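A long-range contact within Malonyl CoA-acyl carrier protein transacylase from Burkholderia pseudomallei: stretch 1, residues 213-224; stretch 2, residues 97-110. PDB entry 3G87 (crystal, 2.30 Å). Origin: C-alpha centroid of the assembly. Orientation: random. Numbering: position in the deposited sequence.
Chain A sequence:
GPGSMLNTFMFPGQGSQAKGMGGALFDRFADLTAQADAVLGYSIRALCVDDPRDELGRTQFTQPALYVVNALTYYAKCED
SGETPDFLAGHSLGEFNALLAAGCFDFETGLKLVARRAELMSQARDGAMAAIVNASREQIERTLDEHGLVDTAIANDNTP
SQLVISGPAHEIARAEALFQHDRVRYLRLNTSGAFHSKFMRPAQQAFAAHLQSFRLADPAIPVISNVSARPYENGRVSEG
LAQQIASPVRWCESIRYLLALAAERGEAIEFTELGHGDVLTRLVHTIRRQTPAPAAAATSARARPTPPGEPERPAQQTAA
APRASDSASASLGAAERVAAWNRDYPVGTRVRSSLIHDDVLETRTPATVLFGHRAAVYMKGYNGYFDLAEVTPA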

ATOM      1  N   SER A 213     -19.918  -6.529   7.689  1.00 26.26           N
ATOM      2  CA  SER A 213     -20.071  -6.539   9.129  1.00 26.47           C
ATOM      3  C   SER A 213     -19.587  -5.323   9.920  1.00 27.19           C
ATOM      4  O   SER A 213     -19.556  -5.371  11.115  1.00 27.82           O
ATOM      5  CB  SER A 213     -19.359  -7.722   9.734  1.00 26.08           C
ATOM      6  OG  SER A 213     -19.819  -8.918   9.265  1.00 27.16           O
ATOM      7  N   PHE A 214     -19.189  -4.265   9.245  1.00 26.20           N
ATOM      8  CA  PHE A 214     -18.518  -3.121   9.829  1.00 25.83           C
ATOM      9  C   PHE A 214     -19.201  -1.866   9.285  1.00 26.56           C
ATOM     10  O   PHE A 214     -19.625  -1.802   8.103  1.00 26.40           O
ATOM     11  CB  PHE A 214     -16.998  -3.145   9.486  1.00 25.83           C
ATOM     12  CG  PHE A 214     -16.257  -4.370  10.037  1.00 24.23           C
ATOM     13  CD1 PHE A 214     -15.807  -4.399  11.365  1.00 25.27           C
ATOM     14  CD2 PHE A 214     -16.078  -5.504   9.262  1.00 20.36           C
ATOM     15  CE1 PHE A 214     -15.165  -5.542  11.887  1.00 23.78           C
ATOM     16  CE2 PHE A 214     -15.429  -6.626   9.767  1.00 20.78           C
ATOM     17  CZ  PHE A 214     -14.973  -6.647  11.075  1.00 21.27           C
ATOM     18  N   ARG A 215     -19.358  -0.880  10.159  1.00 26.96           N
ATOM     19  CA  ARG A 215     -19.972   0.375   9.784  1.00 27.23           C
ATOM     20  C   ARG A 215     -18.821   1.368   9.637  1.00 27.54           C
ATOM     21  O   ARG A 215     -18.199   1.760  10.629  1.00 28.75           O
ATOM     22  CB  ARG A 215     -21.009   0.788  10.839  1.00 28.64           C
ATOM     23  N   LEU A 216     -18.484   1.715   8.385  1.00 27.03           N
ATOM     24  CA  LEU A 216     -17.337   2.577   8.068  1.00 25.55           C
ATOM     25  C   LEU A 216     -17.761   4.033   7.906  1.00 25.70           C
ATOM     26  O   LEU A 216     -18.601   4.324   7.059  1.00 25.99           O
ATOM     27  CB  LEU A 216     -16.689   2.100   6.786  1.00 24.31           C
ATOM     28  CG  LEU A 216     -15.563   1.156   7.059  1.00 23.33           C
ATOM     29  CD1 LEU A 216     -16.077  -0.178   7.474  1.00 21.59           C
ATOM     30  CD2 LEU A 216     -14.769   1.034   5.814  1.00 25.26           C
ATOM     31  N   ALA A 217     -17.199   4.936   8.725  1.00 24.75           N
ATOM     32  CA  ALA A 217     -17.552   6.372   8.668  1.00 23.50           C
ATOM     33  C   ALA A 217     -16.951   7.058   7.434  1.00 22.78           C
ATOM     34  O   ALA A 217     -15.953   6.600   6.882  1.00 22.15           O
ATOM     35  CB  ALA A 217     -17.179   7.118  10.012  1.00 22.03           C
ATOM     36  N   ASP A 218     -17.577   8.138   6.980  1.00 23.55           N
ATOM     37  CA  ASP A 218     -17.056   8.910   5.837  1.00 24.21           C
ATOM     38  C   ASP A 218     -15.769   9.589   6.347  1.00 23.41           C
ATOM     39  O   ASP A 218     -15.663   9.883   7.564  1.00 24.44           O
ATOM     40  CB  ASP A 218     -18.089   9.950   5.356  1.00 24.62           C
ATOM     41  CG  ASP A 218     -19.316   9.318   4.655  1.00 28.69           C
ATOM     42  OD1 ASP A 218     -19.202   8.261   3.976  1.00 33.23           O
ATOM     43  OD2 ASP A 218     -20.418   9.898   4.766  1.00 32.12           O
ATOM     44  N   PRO A 219     -14.781   9.822   5.462  1.00 22.38           N
ATOM     45  CA  PRO A 219     -13.515  10.396   5.984  1.00 21.78           C
ATOM     46  C   PRO A 219     -13.621  11.843   6.478  1.00 21.04           C
ATOM     47  O   PRO A 219     -14.254  12.667   5.847  1.00 21.58           O
ATOM     48  CB  PRO A 219     -12.548  10.322   4.781  1.00 21.47           C
ATOM     49  CG  PRO A 219     -13.182   9.486   3.772  1.00 21.70           C
ATOM     50  CD  PRO A 219     -14.688   9.480   4.028  1.00 22.02           C
ATOM     51  N   ALA A 220     -12.933  12.152   7.561  1.00 20.23           N
ATOM     52  CA  ALA A 220     -12.967  13.464   8.121  1.00 19.32           C
ATOM     53  C   ALA A 220     -11.886  14.326   7.465  1.00 19.69           C
ATOM     54  O   ALA A 220     -11.930  15.550   7.589  1.00 19.14           O
ATOM     55  CB  ALA A 220     -12.719  13.363   9.567  1.00 19.67           C
ATOM     56  N   ILE A 221     -10.920  13.668   6.803  1.00 18.66           N
ATOM     57  CA  ILE A 221      -9.782  14.295   6.106  1.00 18.09           C
ATOM     58  C   ILE A 221      -9.723  13.499   4.774  1.00 18.88           C
ATOM     59  O   ILE A 221      -9.912  12.268   4.793  1.00 19.48           O
ATOM     60  CB  ILE A 221      -8.416  14.157   6.916  1.00 16.96           C
ATOM     61  CG1 ILE A 221      -8.502  14.814   8.291  1.00 17.22           C
ATOM     62  CG2 ILE A 221      -7.242  14.776   6.161  1.00 15.64           C
ATOM     63  CD1 ILE A 221      -7.265  14.603   9.203  1.00 16.26           C
ATOM     64  N   PRO A 222      -9.566  14.198   3.615  1.00 18.11           N
ATOM     65  CA  PRO A 222      -9.648  13.521   2.299  1.00 18.23           C
ATOM     66  C   PRO A 222      -8.636  12.370   2.194  1.00 18.12           C
ATOM     67  O   PRO A 222      -7.468  12.533   2.565  1.00 17.49           O
ATOM     68  CB  PRO A 222      -9.262  14.610   1.307  1.00 17.71           C
ATOM     69  CG  PRO A 222      -9.642  15.931   2.014  1.00 19.23           C
ATOM     70  CD  PRO A 222      -9.603  15.681   3.509  1.00 18.32           C
ATOM     71  N   VAL A 223      -9.084  11.212   1.730  1.00 17.52           N
ATOM     72  CA  VAL A 223      -8.170  10.073   1.564  1.00 17.53           C
ATOM     73  C   VAL A 223      -8.161   9.761   0.086  1.00 17.46           C
ATOM     74  O   VAL A 223      -9.235   9.565  -0.499  1.00 17.92           O
ATOM     75  CB  VAL A 223      -8.657   8.849   2.392  1.00 17.07           C
ATOM     76  CG1 VAL A 223      -7.814   7.642   2.085  1.00 19.43           C
ATOM     77  CG2 VAL A 223      -8.602   9.150   3.902  1.00 15.67           C
ATOM     78  N   ILE A 224      -6.985   9.767  -0.536  1.00 17.84           N
ATOM     79  CA  ILE A 224      -6.914   9.526  -2.002  1.00 18.09           C
ATOM     80  C   ILE A 224      -6.891   8.039  -2.259  1.00 17.12           C
ATOM     81  O   ILE A 224      -6.015   7.329  -1.766  1.00 17.61           O
ATOM     82  CB  ILE A 224      -5.706  10.155  -2.726  1.00 17.92           C
ATOM     83  CG1 ILE A 224      -5.490  11.626  -2.311  1.00 17.88           C
ATOM     84  CG2 ILE A 224      -5.994  10.101  -4.195  1.00 19.03           C
ATOM     85  CD1 ILE A 224      -6.695  12.482  -2.528  1.00 16.41           C
TER
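Stretch 2 (97-110) NALLAAGCFDFETG

The most unusual feature of this contact is that its two hydrogen bonds are purely backbone, and that they join an extended segment to the capped C-terminal end of a helix and the turn that follows rather than to another strand. Ala220 N donates to Ala102 O at 2.8 Å and Ala217 N donates to Cys104 O at 2.9 Å. Both acceptors lie where the helix gives way to a turn around Gly103 and carbonyls become free for partners far away in sequence.

Gly103 makes this turn possible. It is the first residue to leave helical angles, and its positive phi closes a Schellman motif in which Gly103 N bonds to Leu100 O (2.9 Å) and Cys104 N to Leu99 O (3.0 Å). A CB at these backbone angles would be jammed against the carbonyl O of Ala102, so glycine suits the position.

The two chains run in opposite directions: as stretch 1 advances from Phe214 to Val223, its nearest neighbours retreat from Thr109 through Cys104 and Ala102 to Ala98. The backbones come closest in the middle, with Ala217 CA 4.3 Å from Cys104 CA and Pro219 CA 4.8 Å from Ala102 CA. Stretch 1 is mostly irregular and extended here, becoming a weakly bonded strand near Val223.

Mostly compact side chains line the close approach. The methyl of Ala102 points toward stretch 1 and meets Pro219 (CB to Ala102 CB, 3.6 Å) and Val223 (CG2 to Ala102 CB, 3.4 Å); Ile221 O also lies 3.5 Å from Ala102 CB. Cys104, compact and polarizable, lies beside the proline, its SG 3.9 Å from Pro219 CG and 3.2 Å from Ala217 O.

Against the first helix, at Ala98 and Leu99, the CA-to-CB bond of Val223 points toward stretch 2 and its buried apolar residues. Val223 CG1 is 3.6 Å from Ala98 CB and 4.0 Å from Leu99 CD2; the end of the leucine side chain comes nearer to stretch 1 than its sideways CA-to-CB bond would suggest. A beta-branched valine offers two methyls to this surface, whereas Pro222 and Ile224 point away.

Toward the other end, Leu216 CG approaches the edge of the Phe105 ring at CD2 (4.0 Å). Phe214 then reaches Thr109, its CD1 3.6 Å from Thr109 CG2. Threonine serves two purposes: its methyl packs on the aromatic residue, while its OG1 donates to Asp106 OD1 at 2.8 Å. Asp106 OD1 also accepts from Thr109 N at 3.0 Å, capping the helix that starts at Phe107.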

ATOM      1  N   ASN A  97      -4.237   2.486   6.914  1.00 16.05           N
ATOM      2  CA  ASN A  97      -3.796   3.529   7.836  1.00 16.04           C
ATOM      3  C   ASN A  97      -4.252   4.946   7.475  1.00 15.21           C
ATOM      4  O   ASN A  97      -4.388   5.765   8.383  1.00 16.91           O
ATOM      5  CB  ASN A  97      -2.291   3.531   7.963  1.00 16.02           C
ATOM      6  CG  ASN A  97      -1.778   2.268   8.543  1.00 18.10           C
ATOM      7  OD1 ASN A  97      -1.270   1.392   7.807  1.00 14.67           O
ATOM      8  ND2 ASN A  97      -1.868   2.151   9.880  1.00 17.57           N
ATOM      9  N   ALA A  98      -4.406   5.255   6.186  1.00 13.84           N
ATOM     10  CA  ALA A  98      -5.025   6.544   5.713  1.00 12.53           C
ATOM     11  C   ALA A  98      -6.473   6.636   6.184  1.00 12.69           C
ATOM     12  O   ALA A  98      -6.892   7.660   6.721  1.00 13.02           O
ATOM     13  CB  ALA A  98      -4.988   6.648   4.158  1.00  9.23           C
ATOM     14  N   LEU A  99      -7.252   5.576   5.931  1.00 12.89           N
ATOM     15  CA  LEU A  99      -8.640   5.499   6.386  1.00 13.76           C
ATOM     16  C   LEU A  99      -8.716   5.592   7.916  1.00 15.22           C
ATOM     17  O   LEU A  99      -9.610   6.290   8.448  1.00 16.81           O
ATOM     18  CB  LEU A  99      -9.333   4.227   5.874  1.00 13.43           C
ATOM     19  CG  LEU A  99      -9.508   4.090   4.348  1.00 14.28           C
ATOM     20  CD1 LEU A  99     -10.028   2.682   3.933  1.00 12.85           C
ATOM     21  CD2 LEU A  99     -10.436   5.238   3.823  1.00 12.63           C
ATOM     22  N   LEU A 100      -7.746   4.970   8.619  1.00 14.34           N
ATOM     23  CA  LEU A 100      -7.683   5.083  10.077  1.00 14.11           C
ATOM     24  C   LEU A 100      -7.518   6.553  10.526  1.00 14.88           C
ATOM     25  O   LEU A 100      -8.287   7.041  11.348  1.00 14.83           O
ATOM     26  CB  LEU A 100      -6.541   4.234  10.631  1.00 12.54           C
ATOM     27  CG  LEU A 100      -6.321   4.381  12.131  1.00 13.53           C
ATOM     28  CD1 LEU A 100      -7.536   3.929  12.949  1.00 16.24           C
ATOM     29  CD2 LEU A 100      -5.026   3.600  12.583  1.00 14.74           C
ATOM     30  N   ALA A 101      -6.512   7.240   9.964  1.00 15.10           N
ATOM     31  CA  ALA A 101      -6.263   8.640  10.262  1.00 15.61           C
ATOM     32  C   ALA A 101      -7.372   9.543   9.809  1.00 16.51           C
ATOM     33  O   ALA A 101      -7.448  10.628  10.296  1.00 17.04           O
ATOM     34  CB  ALA A 101      -4.931   9.105   9.672  1.00 14.35           C
ATOM     35  N   ALA A 102      -8.244   9.105   8.897  1.00 18.76           N
ATOM     36  CA  ALA A 102      -9.425   9.913   8.521  1.00 19.41           C
ATOM     37  C   ALA A 102     -10.622   9.645   9.437  1.00 21.12           C
ATOM     38  O   ALA A 102     -11.675  10.276   9.294  1.00 22.00           O
ATOM     39  CB  ALA A 102      -9.824   9.651   7.059  1.00 19.73           C
ATOM     40  N   GLY A 103     -10.470   8.722  10.380  1.00 21.28           N
ATOM     41  CA  GLY A 103     -11.515   8.505  11.348  1.00 21.46           C
ATOM     42  C   GLY A 103     -12.569   7.551  10.845  1.00 21.98           C
ATOM     43  O   GLY A 103     -13.636   7.465  11.455  1.00 23.29           O
ATOM     44  N   CYS A 104     -12.271   6.807   9.778  1.00 20.63           N
ATOM     45  CA  CYS A 104     -13.261   5.906   9.154  1.00 20.52           C
ATOM     46  C   CYS A 104     -13.550   4.675  10.018  1.00 19.27           C
ATOM     47  O   CYS A 104     -14.636   4.128   9.900  1.00 19.21           O
ATOM     48  CB  CYS A 104     -12.842   5.440   7.745  1.00 19.66           C
ATOM     49  SG  CYS A 104     -12.754   6.800   6.527  1.00 21.36           S
ATOM     50  N   PHE A 105     -12.580   4.256  10.844  1.00 17.36           N
ATOM     51  CA  PHE A 105     -12.748   3.146  11.795  1.00 18.43           C
ATOM     52  C   PHE A 105     -11.773   3.355  12.918  1.00 18.66           C
ATOM     53  O   PHE A 105     -10.883   4.207  12.830  1.00 20.07           O
ATOM     54  CB  PHE A 105     -12.600   1.710  11.167  1.00 18.37           C
ATOM     55  CG  PHE A 105     -11.542   1.592  10.086  1.00 15.20           C
ATOM     56  CD1 PHE A 105     -10.195   1.689  10.392  1.00 13.62           C
ATOM     57  CD2 PHE A 105     -11.924   1.425   8.745  1.00 18.34           C
ATOM     58  CE1 PHE A 105      -9.204   1.634   9.378  1.00 11.86           C
ATOM     59  CE2 PHE A 105     -10.970   1.364   7.707  1.00 15.45           C
ATOM     60  CZ  PHE A 105      -9.587   1.440   8.044  1.00 15.45           C
ATOM     61  N   ASP A 106     -11.877   2.600  13.963  1.00 19.35           N
ATOM     62  CA  ASP A 106     -10.871   2.678  14.988  1.00 20.31           C
ATOM     63  C   ASP A 106      -9.710   1.731  14.753  1.00 20.24           C
ATOM     64  O   ASP A 106      -9.708   1.015  13.825  1.00 20.29           O
ATOM     65  CB  ASP A 106     -11.463   2.553  16.379  1.00 21.88           C
ATOM     66  CG  ASP A 106     -12.099   1.253  16.652  1.00 23.12           C
ATOM     67  OD1 ASP A 106     -11.888   0.283  16.020  1.00 25.08           O
ATOM     68  OD2 ASP A 106     -12.818   1.194  17.579  1.00 28.46           O
ATOM     69  N   PHE A 107      -8.736   1.758  15.632  1.00 21.42           N
ATOM     70  CA  PHE A 107      -7.514   0.996  15.485  1.00 21.28           C
ATOM     71  C   PHE A 107      -7.757  -0.499  15.383  1.00 22.19           C
ATOM     72  O   PHE A 107      -7.273  -1.121  14.517  1.00 22.93           O
ATOM     73  CB  PHE A 107      -6.529   1.341  16.581  1.00 20.73           C
ATOM     74  CG  PHE A 107      -5.343   0.458  16.640  1.00 19.54           C
ATOM     75  CD1 PHE A 107      -4.350   0.544  15.712  1.00 16.35           C
ATOM     76  CD2 PHE A 107      -5.211  -0.460  17.635  1.00 20.37           C
ATOM     77  CE1 PHE A 107      -3.286  -0.255  15.790  1.00 17.33           C
ATOM     78  CE2 PHE A 107      -4.140  -1.246  17.693  1.00 19.37           C
ATOM     79  CZ  PHE A 107      -3.181  -1.146  16.769  1.00 15.08           C
ATOM     80  N   GLU A 108      -8.549  -1.039  16.270  1.00 22.09           N
ATOM     81  CA  GLU A 108      -8.878  -2.434  16.272  1.00 23.61           C
ATOM     82  C   GLU A 108      -9.651  -2.867  15.057  1.00 22.80           C
ATOM     83  O   GLU A 108      -9.465  -3.924  14.568  1.00 22.99           O
ATOM     84  CB  GLU A 108      -9.686  -2.806  17.511  1.00 24.11           C
ATOM     85  CG  GLU A 108      -8.927  -2.952  18.749  1.00 29.19           C
ATOM     86  CD  GLU A 108      -9.790  -2.766  20.001  1.00 34.73           C
ATOM     87  OE1 GLU A 108     -10.753  -2.017  19.958  1.00 34.95           O
ATOM     88  OE2 GLU A 108      -9.507  -3.377  21.017  1.00 37.09           O
ATOM     89  N   THR A 109     -10.526  -2.020  14.580  1.00 21.93           N
ATOM     90  CA  THR A 109     -11.368  -2.394  13.498  1.00 20.68           C
ATOM     91  C   THR A 109     -10.552  -2.471  12.220  1.00 20.25           C
ATOM     92  O   THR A 109     -10.760  -3.334  11.451  1.00 20.57           O
ATOM     93  CB  THR A 109     -12.573  -1.464  13.360  1.00 21.07           C
ATOM     94  OG1 THR A 109     -13.374  -1.539  14.507  1.00 19.80           O
ATOM     95  CG2 THR A 109     -13.409  -1.852  12.228  1.00 22.86           C
ATOM     96  N   GLY A 110      -9.602  -1.583  12.032  1.00 18.94           N
ATOM     97  CA  GLY A 110      -8.724  -1.618  10.866  1.00 18.01           C
ATOM     98  C   GLY A 110      -7.857  -2.862  10.891  1.00 18.93           C
ATOM     99  O   GLY A 110      -7.687  -3.534   9.855  1.00 19.91           O
TER